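Local coordinates for Aureochrome1-like protein (Ochromonas danica, PDB 6I20) that binds flavin mononucleotide in a PAS-fold domain of the LOV type and probably serves as a blue-light sensor, as in other aureochromes, at residues F18-P23 with I30-Q35; T80-N85 with T92-L97. All coordinates share one frame; numbering follows the deposited sequence. Where two conformers were deposited one is given.

Interaction 1: residues F18-P23 with I30-Q35; sequences FVISDP and IVYASQ. With FMN (flavin mononucleotide), chain E.
F18, I20 and Y32 bury the most surface where the antiparallel strands 18-21 and 30-33 pair. The rings of F18 and Y32 lie nearly parallel, at 14°, but are slid so far apart that they barely overlap, meeting where F18 CE2 is 3.8 Å from Y32 CE1. F18 CG stands between its own backbone N and carbonyl carbon (chi1 68°), which brings one ring face under S34 CB, 3.9 Å from the ring centroid. S34 CB fits over this face, and its OG, which accepts the N-H of F18 at 3.1 Å, is also hydrogen-bonded to Q16 O and caps helix 35-41 through F37 N, work that calls for a short hydroxyl side chain. I20 lays CG1 against Y32 CB, while its other branch, CG2, meets V31 CG2, so the beta-branched chain touches two neighbours at once. The O of I20 takes a short bond from V31 N, 2.7 Å, and a weak one from Y32 N, the pattern of a classic beta bulge. V19 turns to the other face with A33, and its CG2 packs on the flavin C6 at 3.6 Å. Helix 6-13 covers F18 and I20, helix 45-48 packs on A33, and strand 109-119 continues the sheet beyond strand 18-21.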
loop_
_atom_site.group_PDB
_atom_site.type_symbol
_atom_site.label_atom_id
_atom_site.label_comp_id
_atom_site.label_asym_id
_atom_site.label_seq_id
_atom_site.Cartn_x
_atom_site.Cartn_y
_atom_site.Cartn_z
ATOM N N PHE A 18 4.838 -1.993 -5.016
ATOM C CA PHE A 18 3.897 -0.921 -4.894
ATOM C C PHE A 18 2.625 -1.257 -5.645
ATOM O O PHE A 18 2.607 -2.129 -6.525
ATOM C CB PHE A 18 4.505 0.417 -5.393
ATOM C CG PHE A 18 4.754 0.459 -6.881
ATOM C CD1 PHE A 18 5.944 -0.054 -7.399
ATOM C CD2 PHE A 18 3.781 0.933 -7.774
ATOM C CE1 PHE A 18 6.182 -0.054 -8.771
ATOM C CE2 PHE A 18 4.024 0.919 -9.149
ATOM C CZ PHE A 18 5.211 0.393 -9.637
ATOM N N VAL A 19 1.585 -0.489 -5.291
ATOM C CA VAL A 19 0.312 -0.487 -5.986
ATOM C C VAL A 19 -0.163 0.940 -6.177
ATOM O O VAL A 19 0.280 1.854 -5.476
ATOM C CB VAL A 19 -0.800 -1.270 -5.236
ATOM C CG1 VAL A 19 -0.406 -2.722 -5.067
ATOM C CG2 VAL A 19 -1.130 -0.645 -3.927
ATOM N N ILE A 20 -1.043 1.116 -7.149
ATOM C CA ILE A 20 -1.745 2.371 -7.409
ATOM C C ILE A 20 -3.243 2.086 -7.265
ATOM O O ILE A 20 -3.727 1.101 -7.854
ATOM C CB ILE A 20 -1.468 2.872 -8.852
ATOM C CG1 ILE A 20 0.044 2.897 -9.124
ATOM C CG2 ILE A 20 -2.090 4.235 -9.044
ATOM C CD1 ILE A 20 0.801 3.811 -8.193
ATOM N N SER A 21 -3.963 2.935 -6.517
ATOM C CA SER A 21 -5.412 2.793 -6.382
ATOM C C SER A 21 -6.108 3.973 -7.037
ATOM O O SER A 21 -5.473 5.004 -7.332
ATOM C CB SER A 21 -5.850 2.709 -4.917
ATOM O OG SER A 21 -5.831 3.999 -4.292
ATOM N N ASP A 22 -7.394 3.837 -7.282
ATOM C CA ASP A 22 -8.218 4.884 -7.884
ATOM C C ASP A 22 -9.435 5.178 -7.018
ATOM O O ASP A 22 -10.392 4.404 -7.020
ATOM C CB ASP A 22 -8.651 4.492 -9.302
ATOM C CG ASP A 22 -9.399 5.610 -10.048
ATOM O OD1 ASP A 22 -9.909 6.557 -9.423
ATOM O OD2 ASP A 22 -9.478 5.533 -11.298
ATOM N N PRO A 23 -9.434 6.309 -6.297
ATOM C CA PRO A 23 -10.514 6.588 -5.367
ATOM C C PRO A 23 -11.847 6.940 -6.009
ATOM O O PRO A 23 -12.848 6.975 -5.323
ATOM C CB PRO A 23 -9.984 7.730 -4.534
ATOM C CG PRO A 23 -9.038 8.443 -5.460
ATOM C CD PRO A 23 -8.384 7.359 -6.256
ATOM N N ILE A 30 -7.253 -1.234 -6.327
ATOM C CA ILE A 30 -5.984 -1.283 -7.031
ATOM C C ILE A 30 -6.248 -1.282 -8.545
ATOM O O ILE A 30 -7.029 -2.092 -9.062
ATOM C CB ILE A 30 -5.194 -2.529 -6.651
ATOM C CG1 ILE A 30 -4.827 -2.564 -5.185
ATOM C CG2 ILE A 30 -3.953 -2.702 -7.514
ATOM C CD1 ILE A 30 -4.387 -3.968 -4.749
ATOM N N VAL A 31 -5.550 -0.381 -9.260
ATOM C CA VAL A 31 -5.585 -0.297 -10.723
ATOM C C VAL A 31 -4.209 -0.650 -11.349
ATOM O O VAL A 31 -4.141 -0.802 -12.580
ATOM C CB VAL A 31 -6.094 1.053 -11.281
ATOM C CG1 VAL A 31 -7.566 1.251 -10.950
ATOM C CG2 VAL A 31 -5.227 2.201 -10.782
ATOM N N TYR A 32 -3.162 -0.815 -10.542
ATOM C CA TYR A 32 -1.862 -1.226 -11.040
ATOM C C TYR A 32 -1.145 -1.869 -9.848
ATOM O O TYR A 32 -1.171 -1.310 -8.728
ATOM C CB TYR A 32 -1.029 -0.010 -11.538
ATOM C CG TYR A 32 0.251 -0.440 -12.186
ATOM C CD1 TYR A 32 1.398 -0.650 -11.423
ATOM C CD2 TYR A 32 0.302 -0.682 -13.569
ATOM C CE1 TYR A 32 2.586 -1.124 -12.017
ATOM C CE2 TYR A 32 1.459 -1.128 -14.173
ATOM C CZ TYR A 32 2.584 -1.360 -13.390
ATOM O OH TYR A 32 3.742 -1.813 -14.022
ATOM N N ALA A 33 -0.478 -2.999 -10.070
ATOM C CA ALA A 33 0.328 -3.638 -9.012
ATOM C C ALA A 33 1.628 -4.083 -9.599
ATOM O O ALA A 33 1.661 -4.675 -10.679
ATOM C CB ALA A 33 -0.397 -4.838 -8.409
ATOM N N SER A 34 2.721 -3.777 -8.906
ATOM C CA SER A 34 4.028 -4.182 -9.409
ATOM C C SER A 34 4.336 -5.642 -9.218
ATOM O O SER A 34 3.780 -6.301 -8.322
ATOM C CB SER A 34 5.155 -3.384 -8.756
ATOM O OG SER A 34 5.381 -3.798 -7.426
ATOM N N GLN A 35 5.263 -6.172 -9.993
ATOM C CA GLN A 35 5.728 -7.527 -9.808
ATOM C C GLN A 35 6.200 -7.802 -8.401
ATOM O O GLN A 35 5.939 -8.858 -7.859
ATOM C CB GLN A 35 6.830 -7.891 -10.835
ATOM C CG GLN A 35 7.323 -9.329 -10.679
ATOM C CD GLN A 35 6.237 -10.341 -10.942
ATOM O OE1 GLN A 35 5.700 -10.364 -12.060
ATOM N NE2 GLN A 35 5.861 -11.151 -9.918
HETATM N N1 FMN E . -3.417 -1.891 3.661
HETATM C C2 FMN E . -2.593 -2.899 4.020
HETATM O O2 FMN E . -2.876 -3.554 5.050
HETATM N N3 FMN E . -1.491 -3.248 3.313
HETATM C C4 FMN E . -1.115 -2.576 2.183
HETATM O O4 FMN E . -0.045 -2.886 1.594
HETATM C C4A FMN E . -1.967 -1.526 1.740
HETATM N N5 FMN E . -1.659 -0.828 0.600
HETATM C C5A FMN E . -2.454 0.219 0.269
HETATM C C6 FMN E . -2.162 0.979 -0.884
HETATM C C7 FMN E . -2.923 2.035 -1.262
HETATM C C7M FMN E . -2.553 2.867 -2.511
HETATM C C8 FMN E . -4.075 2.417 -0.491
HETATM C C8M FMN E . -4.914 3.588 -0.887
HETATM C C9 FMN E . -4.384 1.692 0.634
HETATM C C9A FMN E . -3.605 0.623 1.057
HETATM N N10 FMN E . -3.963 -0.161 2.183
HETATM C C10 FMN E . -3.124 -1.171 2.554
HETATM C "C1'" FMN E . -5.047 0.243 3.072
HETATM C "C2'" FMN E . -6.433 -0.316 2.737
HETATM O "O2'" FMN E . -6.564 -0.384 1.309
HETATM C "C3'" FMN E . -7.499 0.615 3.295
HETATM O "O3'" FMN E . -7.321 1.964 2.830
HETATM C "C4'" FMN E . -7.599 0.635 4.804
HETATM O "O4'" FMN E . -7.736 -0.723 5.257
HETATM C "C5'" FMN E . -8.862 1.437 5.263
HETATM O "O5'" FMN E . -9.985 1.182 4.355
HETATM P P FMN E . -11.467 1.382 4.959
HETATM O O1P FMN E . -12.407 0.985 3.889
HETATM O O2P FMN E . -11.546 0.527 6.155
HETATM O O3P FMN E . -11.511 2.865 5.302
#

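Interaction 2: residues T80-N85 with T92-L97; sequences TVVLLN and TFWNQL. With FMN (flavin mononucleotide), chain E.
N85 and N95 meet side chain to side chain on the flavin-facing side of the hairpin, their amide planes turned 72° apart. N95 ND2 gives a nearly straight bond, 2.9 Å, to N85 OD1; the acceptor lies in the amide plane of N95, but the donor stands above the carbonyl plane of N85. That oxygen also accepts the flavin N3 at 2.9 Å, so two N-H groups grip it, while N85 ND2 donates to flavin O2 at 3.0 Å. A weaker bond runs from N95 ND2 to flavin O4. Asparagine suits N85 because one short amide offers both an acceptor and a donor to the flavin edge; its ND2 is steadied further by L84 O, approached from above the carbonyl plane. An alanine here would probably leave flavin N3 and O2 without these mates and set the N95 amide freer to turn.

Beside the polar pair, F93 turns one ring face to N85 CB, with CZ 3.6 Å from it; its CG lies between the backbone N and carbonyl carbon (chi1 65°), folding the ring back over the neighbouring strand. L97 reaches the isoalloxazine itself, its CD2 3.5 Å from flavin C4A, and L83 CD1 touches flavin O2.

On the opposite face L84 CD1 sits over the five-membered ring of W94, 3.8 Å from its centroid and 14° off the normal, a CH-pi contact. The V82 side chain crosses that of W94 at about a right angle, its CG1 meeting W94 CE3, and helix 121-130 also packs on both residues.

Regular antiparallel pairing thus presents two asparagines and two leucines to the cofactor, an arrangement characteristic of the flavin pocket in the LOV subclass of PAS domains.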
loop_
_atom_site.group_PDB
_atom_site.type_symbol
_atom_site.label_atom_id
_atom_site.label_comp_id
_atom_site.label_asym_id
_atom_site.label_seq_id
_atom_site.Cartn_x
_atom_site.Cartn_y
_atom_site.Cartn_z
ATOM N N THR A 80 3.002 6.985 6.857
ATOM C CA THR A 80 3.800 5.792 7.040
ATOM C C THR A 80 3.209 5.039 8.234
ATOM O O THR A 80 3.045 5.617 9.320
ATOM C CB THR A 80 5.251 6.140 7.402
ATOM O OG1 THR A 80 5.776 7.044 6.439
ATOM C CG2 THR A 80 6.125 4.903 7.441
ATOM N N VAL A 81 2.956 3.758 8.039
ATOM C CA VAL A 81 2.555 2.877 9.166
ATOM C C VAL A 81 3.350 1.586 9.065
ATOM O O VAL A 81 3.867 1.219 7.979
ATOM C CB VAL A 81 1.043 2.522 9.238
ATOM C CG1 VAL A 81 0.184 3.754 9.429
ATOM C CG2 VAL A 81 0.628 1.709 8.039
ATOM N N VAL A 82 3.453 0.893 10.178
ATOM C CA VAL A 82 3.973 -0.470 10.169
ATOM C C VAL A 82 2.830 -1.338 10.690
ATOM O O VAL A 82 2.292 -1.069 11.766
ATOM C CB VAL A 82 5.246 -0.638 11.019
ATOM C CG1 VAL A 82 5.625 -2.098 11.135
ATOM C CG2 VAL A 82 6.379 0.128 10.342
ATOM N N LEU A 83 2.485 -2.352 9.923
ATOM C CA LEU A 83 1.383 -3.241 10.335
ATOM C C LEU A 83 1.606 -4.638 9.822
ATOM O O LEU A 83 2.318 -4.875 8.858
ATOM C CB LEU A 83 0.031 -2.670 9.911
ATOM C CG LEU A 83 -0.467 -2.911 8.494
ATOM C CD1 LEU A 83 -1.876 -2.324 8.315
ATOM C CD2 LEU A 83 0.432 -2.322 7.415
ATOM N N LEU A 84 0.930 -5.587 10.493
ATOM C CA LEU A 84 1.032 -6.984 10.112
ATOM C C LEU A 84 0.118 -7.282 8.937
ATOM O O LEU A 84 -1.060 -6.923 8.965
ATOM C CB LEU A 84 0.674 -7.857 11.311
ATOM C CG LEU A 84 1.078 -9.327 11.159
ATOM C CD1 LEU A 84 2.586 -9.512 11.311
ATOM C CD2 LEU A 84 0.325 -10.209 12.161
ATOM N N ASN A 85 0.671 -7.919 7.922
ATOM C CA ASN A 85 -0.099 -8.312 6.752
ATOM C C ASN A 85 0.092 -9.817 6.516
ATOM O O ASN A 85 0.946 -10.476 7.098
ATOM C CB ASN A 85 0.342 -7.539 5.501
ATOM C CG ASN A 85 -0.282 -6.172 5.330
ATOM O OD1 ASN A 85 0.071 -5.513 4.320
ATOM N ND2 ASN A 85 -1.225 -5.742 6.160
ATOM N N THR A 92 2.497 -14.536 7.578
ATOM C CA THR A 92 2.466 -13.121 7.929
ATOM C C THR A 92 3.803 -12.454 7.749
ATOM O O THR A 92 4.847 -13.108 7.767
ATOM C CB THR A 92 1.974 -12.882 9.353
ATOM O OG1 THR A 92 2.808 -13.558 10.290
ATOM C CG2 THR A 92 0.527 -13.401 9.515
ATOM N N PHE A 93 3.744 -11.140 7.586
ATOM C CA PHE A 93 4.942 -10.318 7.505
ATOM C C PHE A 93 4.605 -8.947 8.023
ATOM O O PHE A 93 3.466 -8.509 7.939
ATOM C CB PHE A 93 5.490 -10.261 6.075
ATOM C CG PHE A 93 4.600 -9.597 5.068
ATOM C CD1 PHE A 93 3.575 -10.309 4.452
ATOM C CD2 PHE A 93 4.767 -8.263 4.700
ATOM C CE1 PHE A 93 2.743 -9.727 3.503
ATOM C CE2 PHE A 93 3.942 -7.685 3.744
ATOM C CZ PHE A 93 2.932 -8.407 3.149
ATOM N N TRP A 94 5.629 -8.254 8.515
ATOM C CA TRP A 94 5.472 -6.844 8.896
ATOM C C TRP A 94 5.726 -5.976 7.675
ATOM O O TRP A 94 6.732 -6.159 6.984
ATOM C CB TRP A 94 6.416 -6.470 10.035
ATOM C CG TRP A 94 6.004 -7.075 11.333
ATOM C CD1 TRP A 94 6.429 -8.259 11.872
ATOM C CD2 TRP A 94 5.014 -6.565 12.212
ATOM N NE1 TRP A 94 5.786 -8.489 13.064
ATOM C CE2 TRP A 94 4.911 -7.468 13.297
ATOM C CE3 TRP A 94 4.205 -5.434 12.199
ATOM C CZ2 TRP A 94 4.050 -7.246 14.355
ATOM C CZ3 TRP A 94 3.395 -5.189 13.252
ATOM C CH2 TRP A 94 3.318 -6.089 14.323
ATOM N N ASN A 95 4.823 -5.039 7.442
ATOM C CA ASN A 95 4.831 -4.176 6.263
ATOM C C ASN A 95 4.996 -2.741 6.757
ATOM O O ASN A 95 4.130 -2.201 7.435
ATOM C CB ASN A 95 3.486 -4.352 5.541
ATOM C CG ASN A 95 3.308 -3.517 4.294
ATOM O OD1 ASN A 95 4.191 -2.740 3.916
ATOM N ND2 ASN A 95 2.173 -3.698 3.619
ATOM N N GLN A 96 6.122 -2.094 6.374
ATOM C CA GLN A 96 6.236 -0.635 6.493
ATOM C C GLN A 96 5.656 -0.059 5.237
ATOM O O GLN A 96 6.223 -0.225 4.125
ATOM C CB GLN A 96 7.687 -0.196 6.702
ATOM C CG GLN A 96 7.784 1.304 6.859
ATOM C CD GLN A 96 9.209 1.742 7.099
ATOM O OE1 GLN A 96 9.767 1.388 8.085
ATOM N NE2 GLN A 96 9.781 2.488 6.171
ATOM N N LEU A 97 4.450 0.511 5.380
ATOM C CA LEU A 97 3.604 0.933 4.298
ATOM C C LEU A 97 3.602 2.448 4.200
ATOM O O LEU A 97 3.347 3.126 5.165
ATOM C CB LEU A 97 2.169 0.451 4.594
ATOM C CG LEU A 97 1.089 0.916 3.659
ATOM C CD1 LEU A 97 1.287 0.436 2.222
ATOM C CD2 LEU A 97 -0.278 0.431 4.172
HETATM N N1 FMN E . -3.417 -1.891 3.661
HETATM C C2 FMN E . -2.593 -2.899 4.020
HETATM O O2 FMN E . -2.876 -3.554 5.050
HETATM N N3 FMN E . -1.491 -3.248 3.313
HETATM C C4 FMN E . -1.115 -2.576 2.183
HETATM O O4 FMN E . -0.045 -2.886 1.594
HETATM C C4A FMN E . -1.967 -1.526 1.740
HETATM N N5 FMN E . -1.659 -0.828 0.600
HETATM C C5A FMN E . -2.454 0.219 0.269
HETATM C C6 FMN E . -2.162 0.979 -0.884
HETATM C C7 FMN E . -2.923 2.035 -1.262
HETATM C C7M FMN E . -2.553 2.867 -2.511
HETATM C C8 FMN E . -4.075 2.417 -0.491
HETATM C C8M FMN E . -4.914 3.588 -0.887
HETATM C C9 FMN E . -4.384 1.692 0.634
HETATM C C9A FMN E . -3.605 0.623 1.057
HETATM N N10 FMN E . -3.963 -0.161 2.183
HETATM C C10 FMN E . -3.124 -1.171 2.554
HETATM C "C1'" FMN E . -5.047 0.243 3.072
HETATM C "C2'" FMN E . -6.433 -0.316 2.737
HETATM O "O2'" FMN E . -6.564 -0.384 1.309
HETATM C "C3'" FMN E . -7.499 0.615 3.295
HETATM O "O3'" FMN E . -7.321 1.964 2.830
HETATM C "C4'" FMN E . -7.599 0.635 4.804
HETATM O "O4'" FMN E . -7.736 -0.723 5.257
HETATM C "C5'" FMN E . -8.862 1.437 5.263
HETATM O "O5'" FMN E . -9.985 1.182 4.355
HETATM P P FMN E . -11.467 1.382 4.959
HETATM O O1P FMN E . -12.407 0.985 3.889
HETATM O O2P FMN E . -11.546 0.527 6.155
HETATM O O3P FMN E . -11.511 2.865 5.302
#

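In the fold
Both interactions are antiparallel hairpin pairings in one five-stranded sheet, and they include its two outermost strands, 30-33 and 79-86. Their centres lie about 17 Å apart, on opposite sides of the chain's centre, and the flavin touches both. Interaction 1 is the more buried, bent by a bulge, and gives the dimethylbenzene end of the flavin only van der Waals neighbours, V19 and S21. Interaction 2 is regular and partly buried: its cofactor face supplies polar amides to the pyrimidine end, with leucines beside them, and its other face carries W94 and Q96 toward helix 121-130. Contact without hydrogen bonds at one end and amide hydrogen bonds at the other match the chemistry of the ring system.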